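Local coordinates for beta-galactosidase (Streptococcus pneumoniae, PDB 4CUB) that hydrolyses terminal beta-galactosides and, through a galactose-binding module, binds the galactose end of N-acetyllactosamine, at the NAG/GAL site. Coordinates in Å, arbitrary orientation; residue numbers count along the deposited sequence, not the author numbering.

The NAG/GAL site. Residues 26, 28-29, 48, 50, 52, 86-89. With NAG (2-acetamido-2-deoxy-beta-D-glucopyranose), chain B; GAL (beta-D-galactopyranose), chain C.
This carbohydrate-binding pocket lies among the loops at one end of the galactose-binding module, whose family adopts a beta-sandwich fold, with short strands 49-50 and 89-90 contributing to its wall. Of the 227 Å² surface of GAL, 210 Å² is buried against protein, compared with 59 of 312 Å² for NAG, so the terminal galactose is the main recognised unit; GAL C1 bonded to NAG O4 marks the disaccharide as N-acetyllactosamine. Trp52, with CG anti to the backbone N (chi1 178°), lays one indole face against the sugar: GAL C5 sits 3.4 Å from the centroid of the five-membered ring and C1 over the six-membered ring, while the far rim atom CZ3 reaches NAG C6. Arg48, its chain extended from CG to NE and turned at the last torsion (-92°), comes side-on, NE donating to GAL O3 (3.0 Å) and NH2 to the axial O4 (2.7 Å), both tilted from the guanidinium plane. Asp86 completes the grip on O4 through the syn lone pair of OD2 at 2.7 Å; as galactose differs from glucose in the configuration at C4, which makes O4 axial, this pairing likely underlies selectivity. The syn lone pair of Asp86 OD1 takes the hydroxyl O6, while the backbone N of Gly88, on the anti side, and that of Val89, above the carboxylate plane, fix this oxygen. Across the sugar, Asp29 OD2 receives GAL O3 on its syn lone pair (2.6 Å) and Thr50 OG1 on its anti one, with Asn26 ND2 arriving from above the plane; three donors may keep the carboxylate ionised. Asn26 ND2 also hydrogen-bonds GAL O2. Over NAG, contact is looser: His87 NE2 binds a water in its ring plane at 2.7 Å, and that water meets NAG O3, which itself donates to GAL O5.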
ATOM      1  N   ASN A  26      11.625   0.218  -6.586  1.00 17.54           N
ATOM      2  CA  ASN A  26      12.723   1.005  -7.135  1.00 17.99           C
ATOM      3  C   ASN A  26      13.408   1.726  -5.976  1.00 18.67           C
ATOM      4  O   ASN A  26      12.755   2.492  -5.256  1.00 18.29           O
ATOM      5  CB  ASN A  26      12.181   2.028  -8.129  1.00 18.77           C
ATOM      6  CG  ASN A  26      13.278   2.803  -8.834  1.00 18.72           C
ATOM      7  OD1 ASN A  26      14.430   2.393  -8.842  1.00 18.97           O
ATOM      8  ND2 ASN A  26      12.914   3.916  -9.454  1.00 18.73           N
ATOM      9  N   SER A  28      15.326   4.282  -5.321  1.00 17.78           N
ATOM     10  CA  SER A  28      15.146   5.717  -5.104  1.00 18.29           C
ATOM     11  C   SER A  28      13.677   6.133  -4.889  1.00 18.37           C
ATOM     12  O   SER A  28      13.421   7.305  -4.591  1.00 19.53           O
ATOM     13  CB  SER A  28      15.742   6.513  -6.270  1.00 19.04           C
ATOM     14  OG  SER A  28      15.118   6.118  -7.470  1.00 21.36           O
ATOM     15  N   ASP A  29      12.733   5.188  -5.019  1.00 17.12           N
ATOM     16  CA  ASP A  29      11.304   5.400  -4.666  1.00 16.27           C
ATOM     17  C   ASP A  29      10.823   4.499  -3.505  1.00 16.08           C
ATOM     18  O   ASP A  29       9.946   3.645  -3.692  1.00 16.96           O
ATOM     19  CB  ASP A  29      10.402   5.139  -5.860  1.00 16.00           C
ATOM     20  CG  ASP A  29      10.725   6.023  -7.051  1.00 15.80           C
ATOM     21  OD1 ASP A  29      10.906   7.219  -6.837  1.00 13.86           O
ATOM     22  OD2 ASP A  29      10.770   5.497  -8.185  1.00 15.64           O
ATOM     23  N   ARG A  48       7.053   9.370  -4.411  1.00 15.85           N
ATOM     24  CA  ARG A  48       6.301   8.189  -4.887  1.00 15.74           C
ATOM     25  C   ARG A  48       6.989   6.889  -4.569  1.00 15.27           C
ATOM     26  O   ARG A  48       8.209   6.844  -4.437  1.00 15.56           O
ATOM     27  CB  ARG A  48       6.003   8.284  -6.395  1.00 16.29           C
ATOM     28  CG  ARG A  48       7.224   8.348  -7.317  1.00 16.71           C
ATOM     29  CD  ARG A  48       6.799   8.571  -8.771  1.00 17.34           C
ATOM     30  NE  ARG A  48       7.927   8.805  -9.677  1.00 17.41           N
ATOM     31  CZ  ARG A  48       8.401  10.010  -9.990  1.00 17.79           C
ATOM     32  NH1 ARG A  48       7.853  11.125  -9.475  1.00 17.52           N
ATOM     33  NH2 ARG A  48       9.442  10.107 -10.812  1.00 16.09           N
ATOM     34  N   THR A  50       7.511   3.320  -6.430  1.00 15.46           N
ATOM     35  CA  THR A  50       7.328   2.651  -7.737  1.00 15.17           C
ATOM     36  C   THR A  50       8.112   1.383  -7.695  1.00 15.54           C
ATOM     37  O   THR A  50       9.042   1.276  -6.904  1.00 14.45           O
ATOM     38  CB  THR A  50       7.858   3.428  -8.980  1.00 15.37           C
ATOM     39  OG1 THR A  50       9.287   3.264  -9.092  1.00 14.33           O
ATOM     40  CG2 THR A  50       7.503   4.914  -8.943  1.00 14.26           C
ATOM     41  N   TRP A  52       9.531   0.689 -10.726  1.00 16.46           N
ATOM     42  CA  TRP A  52      10.079   0.938 -12.075  1.00 17.53           C
ATOM     43  C   TRP A  52      11.355   0.125 -12.322  1.00 17.80           C
ATOM     44  O   TRP A  52      12.303   0.227 -11.551  1.00 16.25           O
ATOM     45  CB  TRP A  52      10.394   2.425 -12.240  1.00 18.94           C
ATOM     46  CG  TRP A  52      11.012   2.844 -13.594  1.00 20.01           C
ATOM     47  CD1 TRP A  52      10.336   3.187 -14.732  1.00 20.12           C
ATOM     48  CD2 TRP A  52      12.416   3.043 -13.888  1.00 20.84           C
ATOM     49  NE1 TRP A  52      11.231   3.551 -15.733  1.00 21.25           N
ATOM     50  CE2 TRP A  52      12.508   3.474 -15.236  1.00 21.34           C
ATOM     51  CE3 TRP A  52      13.597   2.894 -13.143  1.00 21.40           C
ATOM     52  CZ2 TRP A  52      13.740   3.742 -15.861  1.00 22.65           C
ATOM     53  CZ3 TRP A  52      14.818   3.142 -13.765  1.00 21.71           C
ATOM     54  CH2 TRP A  52      14.878   3.572 -15.112  1.00 21.72           C
ATOM     55  N   ASP A  86       4.074   8.719 -15.477  1.00 19.03           N
ATOM     56  CA  ASP A  86       4.927   9.490 -16.397  1.00 18.83           C
ATOM     57  C   ASP A  86       5.181   8.553 -17.598  1.00 20.31           C
ATOM     58  O   ASP A  86       4.418   7.599 -17.796  1.00 20.39           O
ATOM     59  CB  ASP A  86       6.203  10.057 -15.728  1.00 17.59           C
ATOM     60  CG  ASP A  86       7.125   8.976 -15.121  1.00 17.57           C
ATOM     61  OD1 ASP A  86       7.140   7.827 -15.594  1.00 15.80           O
ATOM     62  OD2 ASP A  86       7.866   9.288 -14.151  1.00 17.61           O
ATOM     63  N   HIS A  87       6.215   8.808 -18.397  1.00 21.68           N
ATOM     64  CA  HIS A  87       6.459   7.980 -19.588  1.00 23.82           C
ATOM     65  C   HIS A  87       6.695   6.507 -19.257  1.00 23.24           C
ATOM     66  O   HIS A  87       6.364   5.641 -20.063  1.00 25.27           O
ATOM     67  CB  HIS A  87       7.624   8.524 -20.419  1.00 25.06           C
ATOM     68  CG  HIS A  87       8.942   8.463 -19.718  1.00 26.06           C
ATOM     69  ND1 HIS A  87       9.309   9.364 -18.739  1.00 28.40           N
ATOM     70  CD2 HIS A  87       9.979   7.607 -19.849  1.00 26.84           C
ATOM     71  CE1 HIS A  87      10.518   9.063 -18.295  1.00 26.79           C
ATOM     72  NE2 HIS A  87      10.945   8.000 -18.951  1.00 27.65           N
ATOM     73  N   GLY A  88       7.244   6.230 -18.077  1.00 21.19           N
ATOM     74  CA  GLY A  88       7.630   4.877 -17.710  1.00 20.57           C
ATOM     75  C   GLY A  88       6.864   4.195 -16.583  1.00 20.17           C
ATOM     76  O   GLY A  88       6.980   2.974 -16.441  1.00 18.38           O
ATOM     77  N   VAL A  89       6.115   4.962 -15.765  1.00 19.13           N
ATOM     78  CA  VAL A  89       5.258   4.358 -14.720  1.00 18.64           C
ATOM     79  C   VAL A  89       3.789   4.806 -14.840  1.00 18.95           C
ATOM     80  O   VAL A  89       3.494   5.769 -15.565  1.00 16.36           O
ATOM     81  CB  VAL A  89       5.775   4.600 -13.291  1.00 19.57           C
ATOM     82  CG1 VAL A  89       7.150   3.972 -13.087  1.00 18.81           C
ATOM     83  CG2 VAL A  89       5.779   6.095 -12.950  1.00 17.56           C
TER
HETATM   84  C1  NAG B   1      17.784   7.598 -15.240  1.00 35.31           C
HETATM   85  C2  NAG B   1      16.496   7.864 -16.001  1.00 36.34           C
HETATM   86  C3  NAG B   1      15.289   8.151 -15.093  1.00 34.10           C
HETATM   87  C4  NAG B   1      15.192   7.188 -13.900  1.00 31.26           C
HETATM   88  C5  NAG B   1      16.557   6.995 -13.233  1.00 32.49           C
HETATM   89  C6  NAG B   1      16.484   5.851 -12.231  1.00 33.01           C
HETATM   90  C7  NAG B   1      16.736   8.797 -18.257  1.00 40.05           C
HETATM   91  C8  NAG B   1      17.029  10.028 -19.057  1.00 40.43           C
HETATM   92  N2  NAG B   1      16.753   8.953 -16.933  1.00 39.57           N
HETATM   93  O1  NAG B   1      18.629   7.008 -16.209  1.00 39.36           O
HETATM   94  O3  NAG B   1      14.132   8.071 -15.904  1.00 34.83           O
HETATM   95  O4  NAG B   1      14.275   7.669 -12.922  1.00 31.25           O
HETATM   96  O5  NAG B   1      17.592   6.686 -14.164  1.00 33.28           O
HETATM   97  O6  NAG B   1      17.294   6.178 -11.131  1.00 37.92           O
HETATM   98  O7  NAG B   1      16.502   7.720 -18.821  1.00 43.10           O
HETATM   99  C1  GAL C   2      13.071   6.871 -12.811  1.00 26.78           C
HETATM  100  C2  GAL C   2      12.369   7.183 -11.479  1.00 26.20           C
HETATM  101  C3  GAL C   2      10.972   6.540 -11.418  1.00 23.46           C
HETATM  102  C4  GAL C   2      10.165   6.871 -12.673  1.00 23.41           C
HETATM  103  C5  GAL C   2      10.948   6.459 -13.927  1.00 23.03           C
HETATM  104  C6  GAL C   2      10.254   6.890 -15.224  1.00 23.45           C
HETATM  105  O2  GAL C   2      13.141   6.704 -10.399  1.00 25.76           O
HETATM  106  O3  GAL C   2      10.253   6.951 -10.270  1.00 22.50           O
HETATM  107  O4  GAL C   2       9.845   8.252 -12.697  1.00 19.03           O
HETATM  108  O5  GAL C   2      12.203   7.119 -13.908  1.00 24.94           O
HETATM  109  O6  GAL C   2       9.146   6.080 -15.544  1.00 23.21           O
HETATM  110  O   HOH W   1      13.102   7.910  -8.260  1.00 24.12           O
HETATM  111  O   HOH W   2      13.185   6.611 -18.275  1.00 29.88           O